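Local coordinates for protein Rho guanyl nucleotide exchange factor (Rom2), putative (Aspergillus fumigatus Af293, PDB 5O51) that probably acts as a guanine-nucleotide exchange factor for Rho-type GTPases, this chain being its CNH domain, a seven-bladed beta-propeller, at residues K33-S45 / P56-I68. Sequence-based numbering, arbitrary orientation.
Sequences KLVYGTDSGIFIS and PRRVLDASQVTQI
Arg-58 reaches from the blade's outermost strand, 57-61, across Phe-43 to the turn at Ser-40. Its CB lies 3.8 Å from Phe-43 CE2, the ring giving the arginine's aliphatic part an apolar surface. With CG anti to the backbone N (chi1 167°), the chain runs out extended until a bend at chi3 (-72°) turns the guanidinium toward the turn, its plane 70° from the ring's. There NH2 donates to Ser-40 OG at 3.1 Å and lies 3.8 Å from Phe-43 CZ; NH1 bonds weakly to Ser-40 O, in the guanidinium plane, and forms a salt bridge with Asp-61 OD1 at 2.9 Å. A long, multiply donating arginine suits this exposed edge, joining its own strand to the turn. NH1 is 3.8 Å from Gly-41 CA, where a side chain would begin, so glycine fits.

On the other face, Ile-42's two branches serve separate neighbours: CG2 meets Val-59 CG2 at 3.9 Å, CG1 meets Val-65 CG2. A classic beta bulge sets Val-59 and Leu-60 opposite Ile-42, whose O takes Val-59 N at 2.8 Å.

Strand 65-71 opens the next blade; Val-65 and Ile-68 pack back on Cys-24 of the first blade's strand 22-28, while Ile-42 touches Val-79 of the next blade's strand 76-81.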
# COMPACT_ATOMS: atom_id res chain seq x y z
N LYS A 33 -14.47 3.88 11.18
CA LYS A 33 -15.15 3.23 10.05
C LYS A 33 -14.17 2.69 8.99
O LYS A 33 -13.05 3.22 8.77
CB LYS A 33 -16.14 4.22 9.39
CG LYS A 33 -17.27 4.80 10.31
CD LYS A 33 -18.04 5.83 9.47
CE LYS A 33 -19.29 6.41 10.12
NZ LYS A 33 -19.01 6.86 11.49
N LEU A 34 -14.64 1.67 8.26
CA LEU A 34 -13.87 1.03 7.19
C LEU A 34 -14.54 1.24 5.85
O LEU A 34 -15.73 0.93 5.70
CB LEU A 34 -13.82 -0.47 7.44
CG LEU A 34 -13.17 -0.88 8.75
CD1 LEU A 34 -13.28 -2.39 8.92
CD2 LEU A 34 -11.74 -0.39 8.85
N VAL A 35 -13.78 1.69 4.86
CA VAL A 35 -14.29 1.84 3.52
C VAL A 35 -13.64 0.77 2.58
O VAL A 35 -12.39 0.71 2.43
CB VAL A 35 -13.99 3.27 3.02
CG1 VAL A 35 -14.44 3.47 1.58
CG2 VAL A 35 -14.63 4.31 3.97
N TYR A 36 -14.49 -0.03 1.93
CA TYR A 36 -14.11 -1.21 1.10
C TYR A 36 -14.31 -0.93 -0.37
O TYR A 36 -15.38 -0.43 -0.78
CB TYR A 36 -15.01 -2.44 1.38
CG TYR A 36 -15.11 -2.90 2.84
CD1 TYR A 36 -14.20 -3.77 3.39
CD2 TYR A 36 -16.07 -2.39 3.67
CE1 TYR A 36 -14.34 -4.23 4.71
CE2 TYR A 36 -16.19 -2.78 5.01
CZ TYR A 36 -15.34 -3.70 5.53
OH TYR A 36 -15.50 -4.03 6.87
N GLY A 37 -13.31 -1.30 -1.19
CA GLY A 37 -13.43 -1.24 -2.69
C GLY A 37 -13.49 -2.67 -3.26
O GLY A 37 -12.72 -3.56 -2.88
N THR A 38 -14.49 -2.90 -4.10
CA THR A 38 -14.65 -4.18 -4.83
C THR A 38 -14.83 -3.98 -6.35
O THR A 38 -14.84 -2.83 -6.87
CB THR A 38 -15.90 -4.84 -4.34
OG1 THR A 38 -17.04 -4.13 -4.92
CG2 THR A 38 -15.99 -4.79 -2.78
N ASP A 39 -14.99 -5.08 -7.05
CA ASP A 39 -15.29 -5.07 -8.51
C ASP A 39 -16.63 -4.39 -8.90
O ASP A 39 -16.70 -3.80 -9.92
CB ASP A 39 -15.15 -6.50 -9.10
CG ASP A 39 -13.74 -6.85 -9.37
OD1 ASP A 39 -12.87 -5.94 -9.31
OD2 ASP A 39 -13.45 -8.04 -9.63
N SER A 40 -17.57 -4.24 -7.97
CA SER A 40 -18.87 -3.68 -8.25
C SER A 40 -19.20 -2.33 -7.61
O SER A 40 -20.15 -1.64 -8.07
CB SER A 40 -19.91 -4.58 -7.63
OG SER A 40 -20.17 -3.99 -6.34
N GLY A 41 -18.56 -1.99 -6.51
CA GLY A 41 -18.95 -0.83 -5.70
C GLY A 41 -18.02 -0.57 -4.49
O GLY A 41 -17.12 -1.33 -4.25
N ILE A 42 -18.28 0.53 -3.78
CA ILE A 42 -17.62 0.96 -2.55
C ILE A 42 -18.67 0.90 -1.43
O ILE A 42 -19.85 1.37 -1.58
CB ILE A 42 -17.01 2.34 -2.74
CG1 ILE A 42 -15.91 2.28 -3.80
CG2 ILE A 42 -16.36 2.90 -1.45
CD1 ILE A 42 -15.44 3.64 -4.25
N PHE A 43 -18.26 0.32 -0.30
CA PHE A 43 -19.12 0.11 0.89
C PHE A 43 -18.46 0.73 2.12
O PHE A 43 -17.20 0.86 2.18
CB PHE A 43 -19.36 -1.37 1.11
CG PHE A 43 -20.06 -2.12 -0.06
CD1 PHE A 43 -19.32 -2.62 -1.14
CD2 PHE A 43 -21.44 -2.36 -0.03
CE1 PHE A 43 -19.97 -3.28 -2.20
CE2 PHE A 43 -22.09 -3.04 -1.06
CZ PHE A 43 -21.34 -3.53 -2.14
N ILE A 44 -19.28 1.07 3.12
CA ILE A 44 -18.79 1.56 4.45
C ILE A 44 -19.46 0.80 5.56
O ILE A 44 -20.66 0.48 5.46
CB ILE A 44 -18.96 3.07 4.61
CG1 ILE A 44 -18.39 3.59 5.92
CG2 ILE A 44 -20.40 3.57 4.53
CD1 ILE A 44 -18.01 5.05 5.84
N SER A 45 -18.69 0.43 6.59
CA SER A 45 -19.23 -0.13 7.84
C SER A 45 -18.53 0.57 9.02
O SER A 45 -17.55 1.29 8.84
CB SER A 45 -18.97 -1.66 8.00
OG SER A 45 -17.57 -1.89 8.14
N PRO A 56 -22.23 -3.90 5.97
CA PRO A 56 -21.70 -2.74 5.26
C PRO A 56 -22.80 -2.15 4.32
O PRO A 56 -23.59 -2.92 3.79
CB PRO A 56 -20.56 -3.33 4.44
CG PRO A 56 -20.20 -4.58 5.14
CD PRO A 56 -21.42 -5.11 5.77
N ARG A 57 -22.79 -0.86 4.04
CA ARG A 57 -23.77 -0.25 3.09
C ARG A 57 -23.11 0.38 1.87
O ARG A 57 -22.02 0.91 1.96
CB ARG A 57 -24.64 0.79 3.79
CG ARG A 57 -23.95 1.81 4.63
CD ARG A 57 -24.95 2.89 5.16
NE ARG A 57 -24.16 4.08 5.47
CZ ARG A 57 -23.92 5.09 4.65
NH1 ARG A 57 -24.57 5.21 3.50
NH2 ARG A 57 -23.09 6.05 5.03
N ARG A 58 -23.77 0.26 0.75
CA ARG A 58 -23.24 0.70 -0.50
C ARG A 58 -23.30 2.19 -0.48
O ARG A 58 -24.36 2.78 -0.12
CB ARG A 58 -24.07 0.14 -1.66
CG ARG A 58 -23.82 0.78 -3.02
CD ARG A 58 -24.68 0.11 -4.09
NE ARG A 58 -24.21 -1.23 -4.43
CZ ARG A 58 -23.30 -1.54 -5.35
NH1 ARG A 58 -22.74 -0.60 -6.07
NH2 ARG A 58 -22.91 -2.83 -5.53
N VAL A 59 -22.20 2.82 -0.88
CA VAL A 59 -22.14 4.30 -0.88
C VAL A 59 -21.79 4.89 -2.21
O VAL A 59 -22.16 6.03 -2.48
CB VAL A 59 -21.15 4.94 0.11
CG1 VAL A 59 -21.68 4.80 1.52
CG2 VAL A 59 -19.67 4.44 -0.05
N LEU A 60 -21.01 4.19 -3.01
CA LEU A 60 -20.74 4.68 -4.35
C LEU A 60 -20.85 3.52 -5.33
O LEU A 60 -20.41 2.39 -5.01
CB LEU A 60 -19.38 5.31 -4.45
CG LEU A 60 -19.25 6.64 -3.72
CD1 LEU A 60 -17.78 6.98 -3.46
CD2 LEU A 60 -19.98 7.72 -4.46
N ASP A 61 -21.45 3.78 -6.51
CA ASP A 61 -21.34 2.82 -7.61
C ASP A 61 -20.04 3.15 -8.32
O ASP A 61 -19.72 4.31 -8.54
CB ASP A 61 -22.53 2.87 -8.59
CG ASP A 61 -23.87 2.56 -7.89
OD1 ASP A 61 -23.88 1.97 -6.76
OD2 ASP A 61 -24.89 2.93 -8.48
N ALA A 62 -19.31 2.13 -8.70
CA ALA A 62 -17.98 2.30 -9.31
C ALA A 62 -17.50 0.92 -9.43
O ALA A 62 -17.72 0.12 -8.51
CB ALA A 62 -17.00 3.11 -8.47
N SER A 63 -16.82 0.65 -10.52
CA SER A 63 -16.50 -0.69 -10.87
C SER A 63 -15.00 -0.87 -10.93
O SER A 63 -14.29 0.07 -11.17
CB SER A 63 -17.22 -1.02 -12.20
OG SER A 63 -16.38 -0.87 -13.31
N GLN A 64 -14.52 -2.11 -10.73
CA GLN A 64 -13.08 -2.44 -10.78
C GLN A 64 -12.24 -1.57 -9.84
O GLN A 64 -11.21 -1.04 -10.26
CB GLN A 64 -12.56 -2.25 -12.20
CG GLN A 64 -13.41 -2.91 -13.27
CD GLN A 64 -13.35 -4.40 -13.15
OE1 GLN A 64 -12.27 -4.99 -13.20
NE2 GLN A 64 -14.51 -5.02 -13.01
N VAL A 65 -12.70 -1.35 -8.61
CA VAL A 65 -11.97 -0.46 -7.64
C VAL A 65 -10.76 -1.22 -7.11
O VAL A 65 -10.92 -2.15 -6.31
CB VAL A 65 -12.84 0.02 -6.48
CG1 VAL A 65 -12.02 0.95 -5.58
CG2 VAL A 65 -14.08 0.76 -7.03
N THR A 66 -9.57 -0.86 -7.58
CA THR A 66 -8.36 -1.59 -7.19
C THR A 66 -7.53 -0.91 -6.09
O THR A 66 -6.72 -1.58 -5.51
CB THR A 66 -7.45 -1.85 -8.37
OG1 THR A 66 -7.12 -0.58 -8.92
CG2 THR A 66 -8.16 -2.73 -9.46
N GLN A 67 -7.67 0.40 -5.87
CA GLN A 67 -6.93 1.09 -4.81
C GLN A 67 -7.74 2.27 -4.29
O GLN A 67 -8.52 2.93 -5.01
CB GLN A 67 -5.49 1.41 -5.31
CG GLN A 67 -4.50 1.71 -4.22
CD GLN A 67 -3.24 2.43 -4.67
OE1 GLN A 67 -2.67 2.20 -5.77
NE2 GLN A 67 -2.77 3.33 -3.78
N ILE A 68 -7.65 2.49 -2.99
CA ILE A 68 -8.42 3.49 -2.28
C ILE A 68 -7.61 4.07 -1.09
O ILE A 68 -6.86 3.33 -0.42
CB ILE A 68 -9.77 2.92 -1.82
CG1 ILE A 68 -10.76 4.03 -1.52
CG2 ILE A 68 -9.66 1.95 -0.63
CD1 ILE A 68 -12.20 3.49 -1.49